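Local coordinates for protein putative methyltransferase from antibiotic biosynthesis pathway (Anabaena variabilis ATCC 29413, PDB 3EGE) that probably transfers methyl groups from S-adenosylmethionine to an acceptor that has not been established, perhaps within an antibiotic biosynthesis pathway, at residues A[102-107]-A[115-120]; A[108-113]-A[153-158]; A[159-164]-A[253-258]. All coordinates share one frame; numbering follows the deposited sequence.

Contact 1 (A[102-107]-A[115-120]); sequences LAIHHF and QEMQRI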
loop_
_atom_site.group_PDB
_atom_site.type_symbol
_atom_site.label_atom_id
_atom_site.label_comp_id
_atom_site.label_asym_id
_atom_site.label_seq_id
_atom_site.Cartn_x
_atom_site.Cartn_y
_atom_site.Cartn_z
ATOM N N LEU A 102 -0.233 0.563 -2.571
ATOM C CA LEU A 102 0.900 -0.205 -2.009
ATOM C C LEU A 102 1.219 -1.466 -2.837
ATOM O O LEU A 102 1.280 -2.576 -2.312
ATOM C CB LEU A 102 0.677 -0.529 -0.516
ATOM C CG LEU A 102 0.581 0.663 0.461
ATOM C CD1 LEU A 102 0.160 0.122 1.829
ATOM C CD2 LEU A 102 1.896 1.474 0.563
ATOM N N ALA A 103 1.416 -1.236 -4.135
ATOM C CA ALA A 103 1.683 -2.288 -5.118
ATOM C C ALA A 103 2.835 -2.027 -6.084
ATOM O O ALA A 103 3.518 -2.980 -6.426
ATOM C CB ALA A 103 0.409 -2.563 -5.924
ATOM N N ILE A 104 3.062 -0.769 -6.503
ATOM C CA ILE A 104 4.052 -0.432 -7.560
ATOM C C ILE A 104 5.479 -0.920 -7.318
ATOM O O ILE A 104 6.234 -1.120 -8.270
ATOM C CB ILE A 104 4.051 1.107 -7.977
ATOM C CG1 ILE A 104 4.589 2.054 -6.872
ATOM C CG2 ILE A 104 2.666 1.546 -8.396
ATOM C CD1 ILE A 104 4.872 3.539 -7.370
ATOM N N HIS A 105 5.838 -1.071 -6.039
ATOM C CA HIS A 105 7.118 -1.660 -5.623
ATOM C C HIS A 105 7.278 -3.122 -5.979
ATOM O O HIS A 105 8.406 -3.603 -5.993
ATOM C CB HIS A 105 7.416 -1.430 -4.135
ATOM C CG HIS A 105 6.460 -2.081 -3.194
ATOM N ND1 HIS A 105 5.163 -1.643 -3.026
ATOM C CD2 HIS A 105 6.644 -3.083 -2.300
ATOM C CE1 HIS A 105 4.571 -2.386 -2.107
ATOM N NE2 HIS A 105 5.448 -3.262 -1.648
ATOM N N HIS A 106 6.163 -3.807 -6.273
ATOM C CA HIS A 106 6.176 -5.170 -6.751
ATOM C C HIS A 106 6.256 -5.279 -8.283
ATOM O O HIS A 106 6.385 -6.387 -8.783
ATOM C CB HIS A 106 4.940 -5.923 -6.272
ATOM C CG HIS A 106 4.805 -6.000 -4.787
ATOM N ND1 HIS A 106 5.822 -6.449 -3.975
ATOM C CD2 HIS A 106 3.751 -5.748 -3.974
ATOM C CE1 HIS A 106 5.414 -6.425 -2.716
ATOM N NE2 HIS A 106 4.155 -6.014 -2.691
ATOM N N PHE A 107 6.200 -4.169 -9.029
ATOM C CA PHE A 107 6.260 -4.232 -10.492
ATOM C C PHE A 107 7.709 -4.384 -10.980
ATOM O O PHE A 107 8.623 -3.767 -10.431
ATOM C CB PHE A 107 5.595 -3.002 -11.175
ATOM C CG PHE A 107 4.162 -2.710 -10.745
ATOM C CD1 PHE A 107 3.349 -3.649 -10.083
ATOM C CD2 PHE A 107 3.589 -1.491 -11.107
ATOM C CE1 PHE A 107 2.019 -3.327 -9.720
ATOM C CE2 PHE A 107 2.267 -1.169 -10.757
ATOM C CZ PHE A 107 1.481 -2.091 -10.068
ATOM N N GLN A 115 3.515 4.012 -18.235
ATOM C CA GLN A 115 3.076 4.236 -19.629
ATOM C C GLN A 115 1.734 3.572 -19.906
ATOM O O GLN A 115 0.876 4.173 -20.565
ATOM C CB GLN A 115 4.114 3.711 -20.624
ATOM C CG GLN A 115 5.423 4.467 -20.599
ATOM C CD GLN A 115 6.558 3.760 -21.297
ATOM O OE1 GLN A 115 6.354 2.819 -22.066
ATOM N NE2 GLN A 115 7.772 4.223 -21.042
ATOM N N GLU A 116 1.574 2.344 -19.390
ATOM C CA GLU A 116 0.308 1.589 -19.466
ATOM C C GLU A 116 -0.863 2.287 -18.757
ATOM O O GLU A 116 -1.983 2.251 -19.262
ATOM C CB GLU A 116 0.466 0.147 -18.905
ATOM C CG GLU A 116 1.150 -0.876 -19.805
ATOM C CD GLU A 116 0.339 -1.193 -21.041
ATOM O OE1 GLU A 116 0.451 -0.460 -22.061
ATOM O OE2 GLU A 116 -0.407 -2.186 -21.002
HETATM N N MSE A 117 -0.610 2.892 -17.597
HETATM C CA MSE A 117 -1.642 3.636 -16.867
HETATM C C MSE A 117 -2.103 4.835 -17.672
HETATM O O MSE A 117 -3.301 5.067 -17.790
HETATM C CB MSE A 117 -1.167 4.101 -15.488
HETATM C CG MSE A 117 -0.905 2.937 -14.516
HETATM SE SE MSE A 117 -0.142 3.560 -12.902
HETATM C CE MSE A 117 0.161 1.792 -11.964
ATOM N N GLN A 118 -1.145 5.573 -18.235
ATOM C CA GLN A 118 -1.441 6.704 -19.096
ATOM C C GLN A 118 -2.222 6.283 -20.356
ATOM O O GLN A 118 -3.104 7.011 -20.803
ATOM C CB GLN A 118 -0.141 7.462 -19.449
ATOM C CG GLN A 118 -0.329 8.709 -20.350
ATOM C CD GLN A 118 -1.309 9.757 -19.793
ATOM O OE1 GLN A 118 -1.322 10.061 -18.589
ATOM N NE2 GLN A 118 -2.095 10.343 -20.684
ATOM N N ARG A 119 -1.914 5.107 -20.900
ATOM C CA ARG A 119 -2.573 4.607 -22.123
ATOM C C ARG A 119 -4.068 4.330 -21.916
ATOM O O ARG A 119 -4.890 4.636 -22.799
ATOM C CB ARG A 119 -1.863 3.335 -22.612
ATOM C CG ARG A 119 -2.419 2.714 -23.895
ATOM C CD ARG A 119 -1.745 1.405 -24.265
ATOM N NE ARG A 119 -1.970 0.354 -23.266
ATOM C CZ ARG A 119 -3.089 -0.353 -23.128
ATOM N NH1 ARG A 119 -4.168 -0.105 -23.854
ATOM N NH2 ARG A 119 -3.139 -1.272 -22.191
ATOM N N ILE A 120 -4.400 3.762 -20.757
ATOM C CA ILE A 120 -5.781 3.376 -20.434
ATOM C C ILE A 120 -6.667 4.496 -19.913
ATOM O O ILE A 120 -7.903 4.396 -20.011
ATOM C CB ILE A 120 -5.845 2.121 -19.470
ATOM C CG1 ILE A 120 -5.388 2.447 -18.021
ATOM C CG2 ILE A 120 -5.071 0.969 -20.108
ATOM C CD1 ILE A 120 -5.615 1.319 -16.995
#
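I104, in the short 3-10 turn that follows strand 97-101, and M117, on helix 110-120, have their CA atoms 11.6 Å apart, too far for the backbones to meet, so the contact is made by side chains, chiefly the long one of M117. M117, a selenomethionine here, spans most of the gap. Its CG is turned anti to the carbonyl carbon (chi1 -66°), and the chain runs out straight from there, carrying the terminal methyl away from the helix. The methyl CE stops 3.8 Å from F107 CE2, at the edge of the phenyl ring and close to its plane; the selenium is not the touching atom. I104 adds a looser contact, its branch methyl CG2 lying 4.4 Å from M117 CE. Within its own turn, the CA of I104 lies 3.6 Å above the plane of the F107 ring, over its centre. This is the strand-loop-helix half of a beta-alpha-beta unit in a Rossmann-like methyltransferase domain: M117 and F107 both rest on I41 of strand 37-41, and M117 also reaches L128 of strand 126-131. A 1,2-ethanediol, probably from the crystallisation liquor, is bound beside F107; such molecules often mark pockets. Further round the helix, R119 grips E116 side-on with two nitrogens, NE to OE1 at 2.8 Å and NH2 to OE2 at 3.1 Å, both meeting the carboxylate from above its plane. D92 is a second anionic partner for R119.

Contact 2 (A[108-113]-A[153-158]); sequences SHLEKS and LRFLPL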
loop_
_atom_site.group_PDB
_atom_site.type_symbol
_atom_site.label_atom_id
_atom_site.label_comp_id
_atom_site.label_asym_id
_atom_site.label_seq_id
_atom_site.Cartn_x
_atom_site.Cartn_y
_atom_site.Cartn_z
ATOM N N SER A 108 7.907 -5.175 -12.036
ATOM C CA SER A 108 9.249 -5.447 -12.575
ATOM C C SER A 108 9.740 -4.374 -13.565
ATOM O O SER A 108 10.945 -4.139 -13.661
ATOM C CB SER A 108 9.308 -6.855 -13.204
ATOM O OG SER A 108 8.497 -6.937 -14.361
ATOM N N HIS A 109 8.837 -3.754 -14.326
ATOM C CA HIS A 109 9.213 -2.672 -15.285
ATOM C C HIS A 109 8.291 -1.505 -14.988
ATOM O O HIS A 109 7.233 -1.368 -15.589
ATOM C CB HIS A 109 9.121 -3.189 -16.723
ATOM C CG HIS A 109 9.992 -4.381 -16.984
ATOM N ND1 HIS A 109 11.366 -4.298 -17.056
ATOM C CD2 HIS A 109 9.683 -5.689 -17.162
ATOM C CE1 HIS A 109 11.863 -5.500 -17.286
ATOM N NE2 HIS A 109 10.864 -6.361 -17.354
ATOM N N LEU A 110 8.691 -0.708 -14.000
ATOM C CA LEU A 110 7.889 0.411 -13.469
ATOM C C LEU A 110 7.534 1.482 -14.501
ATOM O O LEU A 110 6.414 1.981 -14.496
ATOM C CB LEU A 110 8.573 1.061 -12.251
ATOM C CG LEU A 110 7.787 2.057 -11.377
ATOM C CD1 LEU A 110 6.485 1.449 -10.846
ATOM C CD2 LEU A 110 8.663 2.556 -10.223
ATOM N N GLU A 111 8.479 1.791 -15.388
ATOM C CA GLU A 111 8.289 2.793 -16.428
ATOM C C GLU A 111 7.189 2.387 -17.406
ATOM O O GLU A 111 6.241 3.134 -17.617
ATOM C CB GLU A 111 9.623 3.082 -17.119
ATOM C CG GLU A 111 9.552 4.193 -18.177
ATOM C CD GLU A 111 10.737 5.167 -18.155
ATOM O OE1 GLU A 111 11.813 4.818 -17.619
ATOM O OE2 GLU A 111 10.571 6.307 -18.666
ATOM N N LYS A 112 7.300 1.185 -17.952
ATOM C CA LYS A 112 6.279 0.632 -18.849
ATOM C C LYS A 112 4.895 0.526 -18.145
ATOM O O LYS A 112 3.865 0.769 -18.786
ATOM C CB LYS A 112 6.742 -0.735 -19.405
ATOM C CG LYS A 112 5.780 -1.420 -20.395
ATOM C CD LYS A 112 5.668 -0.694 -21.743
ATOM C CE LYS A 112 4.430 -1.141 -22.518
ATOM N NZ LYS A 112 4.317 -2.635 -22.612
ATOM N N SER A 113 4.875 0.168 -16.854
ATOM C CA SER A 113 3.626 0.134 -16.062
ATOM C C SER A 113 2.974 1.522 -15.973
ATOM O O SER A 113 1.743 1.665 -16.103
ATOM C CB SER A 113 3.848 -0.441 -14.665
ATOM O OG SER A 113 4.345 -1.765 -14.767
ATOM N N LEU A 153 13.775 -0.399 1.860
ATOM C CA LEU A 153 14.899 0.361 1.314
ATOM C C LEU A 153 15.326 -0.068 -0.100
ATOM O O LEU A 153 16.024 0.684 -0.782
ATOM C CB LEU A 153 16.081 0.347 2.313
ATOM C CG LEU A 153 17.263 1.285 2.088
ATOM C CD1 LEU A 153 16.826 2.739 2.184
ATOM C CD2 LEU A 153 18.388 0.963 3.068
ATOM N N ARG A 154 14.907 -1.256 -0.540
ATOM C CA ARG A 154 15.157 -1.729 -1.914
ATOM C C ARG A 154 14.458 -0.888 -2.971
ATOM O O ARG A 154 14.976 -0.746 -4.063
ATOM C CB ARG A 154 14.770 -3.210 -2.094
ATOM C CG ARG A 154 15.732 -4.169 -1.396
ATOM C CD ARG A 154 15.519 -5.641 -1.794
ATOM N NE ARG A 154 14.381 -6.296 -1.127
ATOM C CZ ARG A 154 13.126 -6.436 -1.601
ATOM N NH1 ARG A 154 12.735 -5.951 -2.795
ATOM N NH2 ARG A 154 12.222 -7.080 -0.857
ATOM N N PHE A 155 13.311 -0.314 -2.645
ATOM C CA PHE A 155 12.550 0.474 -3.602
ATOM C C PHE A 155 13.117 1.885 -3.788
ATOM O O PHE A 155 13.849 2.346 -2.965
ATOM C CB PHE A 155 11.058 0.481 -3.203
ATOM C CG PHE A 155 10.130 0.984 -4.283
ATOM C CD1 PHE A 155 10.248 0.532 -5.623
ATOM C CD2 PHE A 155 9.100 1.872 -3.964
ATOM C CE1 PHE A 155 9.403 1.021 -6.622
ATOM C CE2 PHE A 155 8.232 2.327 -4.945
ATOM C CZ PHE A 155 8.391 1.901 -6.280
ATOM N N LEU A 156 12.800 2.509 -4.918
ATOM C CA LEU A 156 13.268 3.817 -5.319
ATOM C C LEU A 156 12.902 4.992 -4.409
ATOM O O LEU A 156 11.830 5.004 -3.802
ATOM C CB LEU A 156 12.648 4.198 -6.672
ATOM C CG LEU A 156 12.927 3.411 -7.934
ATOM C CD1 LEU A 156 12.059 3.985 -9.047
ATOM C CD2 LEU A 156 14.405 3.462 -8.273
ATOM N N PRO A 157 13.791 6.000 -4.334
ATOM C CA PRO A 157 13.455 7.254 -3.671
ATOM C C PRO A 157 12.190 7.915 -4.277
ATOM O O PRO A 157 11.934 7.769 -5.480
ATOM C CB PRO A 157 14.679 8.135 -3.966
ATOM C CG PRO A 157 15.786 7.171 -4.074
ATOM C CD PRO A 157 15.192 6.005 -4.798
ATOM N N LEU A 158 11.436 8.639 -3.446
ATOM C CA LEU A 158 10.186 9.288 -3.871
ATOM C C LEU A 158 10.370 10.194 -5.095
ATOM O O LEU A 158 9.512 10.215 -5.971
ATOM C CB LEU A 158 9.563 10.103 -2.725
ATOM C CG LEU A 158 8.091 10.525 -2.906
ATOM C CD1 LEU A 158 7.169 9.306 -2.776
ATOM C CD2 LEU A 158 7.743 11.596 -1.879
#
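L110 pushes one methyl, CD2, into the angle between F155 and L156, and that single group makes every close approach between the two segments. Against F155 it sits at the rim of the ring near the ring plane, 4.0 Å from CE1 and equally near CZ, while the leucine and the phenylalanine side chains run at about a right angle. Against L156 the meeting is tip to tip, L110 CD2 to L156 CD1 at 3.9 Å. F155 gets there by rotation: its CB does not aim at the helix, but with CG anti to the backbone N (chi1 -166°) the ring swings round until its far edge reaches the leucine. The contact is small, purely apolar and close to the surface, all three residues keeping some exposure.

It is an example of the first turn of a helix packing on a connecting loop. H109 occupies the N-cap position of helix 110-120, and its carbonyl oxygen is gripped twice by S113, by the backbone N at 3.1 Å and by the hydroxyl OG at 3.0 Å, the latter from above the carbonyl plane. Both bonds close the first turn of the helix, the one that carries L110. On the loop side, the F155 carbonyl takes a hydrogen bond from R134, and P157 is the N-cap residue of the next helix, where L158 N bonds to D132. The site thus lies where the start of helix 110-120 meets the linker between helices 146-153 and 158-169, with L156 and E111 both packing on L164 of helix 158-169 and L158 turned to strand 252-258.

Contact 3 (A[159-164]-A[253-258]); sequences DEQINL and RFIYTT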
loop_
_atom_site.group_PDB
_atom_site.type_symbol
_atom_site.label_atom_id
_atom_site.label_comp_id
_atom_site.label_asym_id
_atom_site.label_seq_id
_atom_site.Cartn_x
_atom_site.Cartn_y
_atom_site.Cartn_z
ATOM N N ASP A 159 11.481 10.926 -5.144
ATOM C CA ASP A 159 11.793 11.812 -6.277
ATOM C C ASP A 159 11.956 11.064 -7.596
ATOM O O ASP A 159 11.480 11.545 -8.620
ATOM C CB ASP A 159 13.034 12.691 -5.973
ATOM C CG ASP A 159 12.740 13.792 -4.951
ATOM O OD1 ASP A 159 11.539 14.043 -4.637
ATOM O OD2 ASP A 159 13.720 14.438 -4.469
ATOM N N GLU A 160 12.616 9.901 -7.563
ATOM C CA GLU A 160 12.743 9.037 -8.751
ATOM C C GLU A 160 11.362 8.546 -9.211
ATOM O O GLU A 160 11.060 8.586 -10.408
ATOM C CB GLU A 160 13.709 7.862 -8.515
ATOM C CG GLU A 160 15.171 8.357 -8.336
ATOM C CD GLU A 160 16.238 7.242 -8.202
ATOM O OE1 GLU A 160 16.030 6.118 -8.719
ATOM O OE2 GLU A 160 17.313 7.518 -7.601
ATOM N N GLN A 161 10.520 8.161 -8.249
ATOM C CA GLN A 161 9.156 7.692 -8.528
ATOM C C GLN A 161 8.339 8.792 -9.193
ATOM O O GLN A 161 7.710 8.548 -10.246
ATOM C CB GLN A 161 8.432 7.226 -7.260
ATOM C CG GLN A 161 9.054 6.032 -6.548
ATOM C CD GLN A 161 8.299 5.676 -5.279
ATOM O OE1 GLN A 161 7.079 5.482 -5.302
ATOM N NE2 GLN A 161 9.023 5.564 -4.169
ATOM N N ILE A 162 8.376 9.985 -8.584
ATOM C CA ILE A 162 7.684 11.167 -9.103
ATOM C C ILE A 162 8.151 11.465 -10.533
ATOM O O ILE A 162 7.334 11.649 -11.425
ATOM C CB ILE A 162 7.903 12.422 -8.210
ATOM C CG1 ILE A 162 7.159 12.258 -6.874
ATOM C CG2 ILE A 162 7.391 13.721 -8.924
ATOM C CD1 ILE A 162 7.571 13.285 -5.788
ATOM N N ASN A 163 9.471 11.511 -10.719
ATOM C CA ASN A 163 10.076 11.751 -12.031
ATOM C C ASN A 163 9.646 10.711 -13.110
ATOM O O ASN A 163 9.298 11.108 -14.205
ATOM C CB ASN A 163 11.608 11.823 -11.880
ATOM C CG ASN A 163 12.329 12.142 -13.185
ATOM O OD1 ASN A 163 11.799 12.825 -14.078
ATOM N ND2 ASN A 163 13.563 11.663 -13.294
ATOM N N LEU A 164 9.661 9.406 -12.787
ATOM C CA LEU A 164 9.283 8.359 -13.760
ATOM C C LEU A 164 7.821 8.473 -14.167
ATOM O O LEU A 164 7.483 8.263 -15.329
ATOM C CB LEU A 164 9.567 6.935 -13.250
ATOM C CG LEU A 164 11.013 6.430 -13.135
ATOM C CD1 LEU A 164 10.993 5.023 -12.570
ATOM C CD2 LEU A 164 11.753 6.434 -14.462
ATOM N N ARG A 253 3.332 7.849 1.186
ATOM C CA ARG A 253 3.063 8.997 0.329
ATOM C C ARG A 253 2.082 8.681 -0.806
ATOM O O ARG A 253 2.168 7.622 -1.441
ATOM C CB ARG A 253 4.375 9.419 -0.355
ATOM C CG ARG A 253 5.488 9.919 0.541
ATOM C CD ARG A 253 5.208 11.351 1.023
ATOM N NE ARG A 253 6.255 11.834 1.904
ATOM C CZ ARG A 253 6.438 11.490 3.184
ATOM N NH1 ARG A 253 5.647 10.643 3.794
ATOM N NH2 ARG A 253 7.446 12.003 3.867
ATOM N N PHE A 254 1.163 9.618 -1.058
ATOM C CA PHE A 254 0.320 9.565 -2.252
ATOM C C PHE A 254 1.064 10.352 -3.328
ATOM O O PHE A 254 1.444 11.499 -3.084
ATOM C CB PHE A 254 -1.069 10.172 -2.048
ATOM C CG PHE A 254 -2.017 9.280 -1.320
ATOM C CD1 PHE A 254 -2.602 8.205 -1.971
ATOM C CD2 PHE A 254 -2.351 9.517 0.021
ATOM C CE1 PHE A 254 -3.519 7.360 -1.302
ATOM C CE2 PHE A 254 -3.255 8.661 0.713
ATOM C CZ PHE A 254 -3.844 7.590 0.042
ATOM N N ILE A 255 1.354 9.694 -4.454
ATOM C CA ILE A 255 1.866 10.339 -5.667
ATOM C C ILE A 255 0.631 10.364 -6.587
ATOM O O ILE A 255 -0.047 9.334 -6.745
ATOM C CB ILE A 255 2.954 9.542 -6.416
ATOM C CG1 ILE A 255 4.256 9.441 -5.651
ATOM C CG2 ILE A 255 3.322 10.243 -7.711
ATOM C CD1 ILE A 255 5.260 8.593 -6.460
ATOM N N TYR A 256 0.362 11.528 -7.187
ATOM C CA TYR A 256 -0.788 11.698 -8.054
ATOM C C TYR A 256 -0.623 12.784 -9.108
ATOM O O TYR A 256 0.060 13.789 -8.887
ATOM C CB TYR A 256 -2.057 11.979 -7.228
ATOM C CG TYR A 256 -1.956 13.218 -6.372
ATOM C CD1 TYR A 256 -1.356 13.166 -5.111
ATOM C CD2 TYR A 256 -2.459 14.456 -6.815
ATOM C CE1 TYR A 256 -1.251 14.310 -4.301
ATOM C CE2 TYR A 256 -2.353 15.613 -6.005
ATOM C CZ TYR A 256 -1.744 15.527 -4.751
ATOM O OH TYR A 256 -1.609 16.645 -3.947
ATOM N N THR A 257 -1.271 12.552 -10.249
ATOM C CA THR A 257 -1.306 13.510 -11.338
ATOM C C THR A 257 -2.321 14.629 -11.061
ATOM O O THR A 257 -3.314 14.454 -10.340
ATOM C CB THR A 257 -1.652 12.864 -12.674
ATOM O OG1 THR A 257 -2.823 12.060 -12.507
ATOM C CG2 THR A 257 -0.506 12.006 -13.168
ATOM N N THR A 258 -1.994 15.793 -11.615
ATOM C CA THR A 258 -2.821 17.001 -11.591
ATOM C C THR A 258 -2.788 17.586 -13.006
ATOM O O THR A 258 -1.984 17.153 -13.842
ATOM C CB THR A 258 -2.291 18.078 -10.579
ATOM O OG1 THR A 258 -0.911 18.354 -10.837
ATOM C CG2 THR A 258 -2.430 17.613 -9.131
#
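I255 inserts its terminal methyl CD1 between Q161 and I162, and this one methyl makes all the tight packing of the contact. It comes within 3.5 Å of Q161 CB, where the two side chains run at about a right angle, and it is 3.8 Å from Q161 OE1. The helix backbone is close as well, I162 N lying 4.0 Å from I255 CD1, and the I162 side chain crosses that of I255 at a slant, I162 CG1 to I255 CD1 at 4.1 Å. The CA atoms of I162 and I255 are 6.8 Å apart, close enough for a single isoleucine side chain to reach the helix backbone.

Q161 combines an apolar role with a polar one. CB meets the isoleucine, and with CG anti to the carbonyl carbon (chi1 -63°) the extended chain carries the amide past it to its polar partners. There OE1 bonds to T130 OG1, and NE2 bonds to the carbonyl oxygens of L156 and F131, so both ends of this buried amide have partners and its rotation should be well fixed.

The other side of the helix is loose by comparison: D159, E160 and N163 are exposed and make no contact with the strand, and I162 itself retains some exposure. Strand 252-258 runs antiparallel to its neighbours 126-131 and 172-181, as the reversed strand of class I methyltransferase sheets does. Its side chains alternate between two helical layers: I255 turns to helix 158-169, touching L158 and L165 besides V173 of strand 172-181, whereas F254 and Y256 pack against L29 of helix 20-30.

Following the chain from the N terminus, contact 1 closes the shortest loop, from the turn after strand 97-101 back onto helix 110-120. Contact 2 starts inside that loop, at 108-113, but ends beyond it at 153-158, so the two cross, sharing helix 110-120; I104 and H105 of contact 1 pack directly on F155 of contact 2. Contact 3 opens only after both have closed, at 159-164, and returns from 253-258 to shut a loop of 88 residues. Together they tie the central parallel strands, the helix over them and the linker to the antiparallel end of the sheet, with Q161 packing against both I104 and F155.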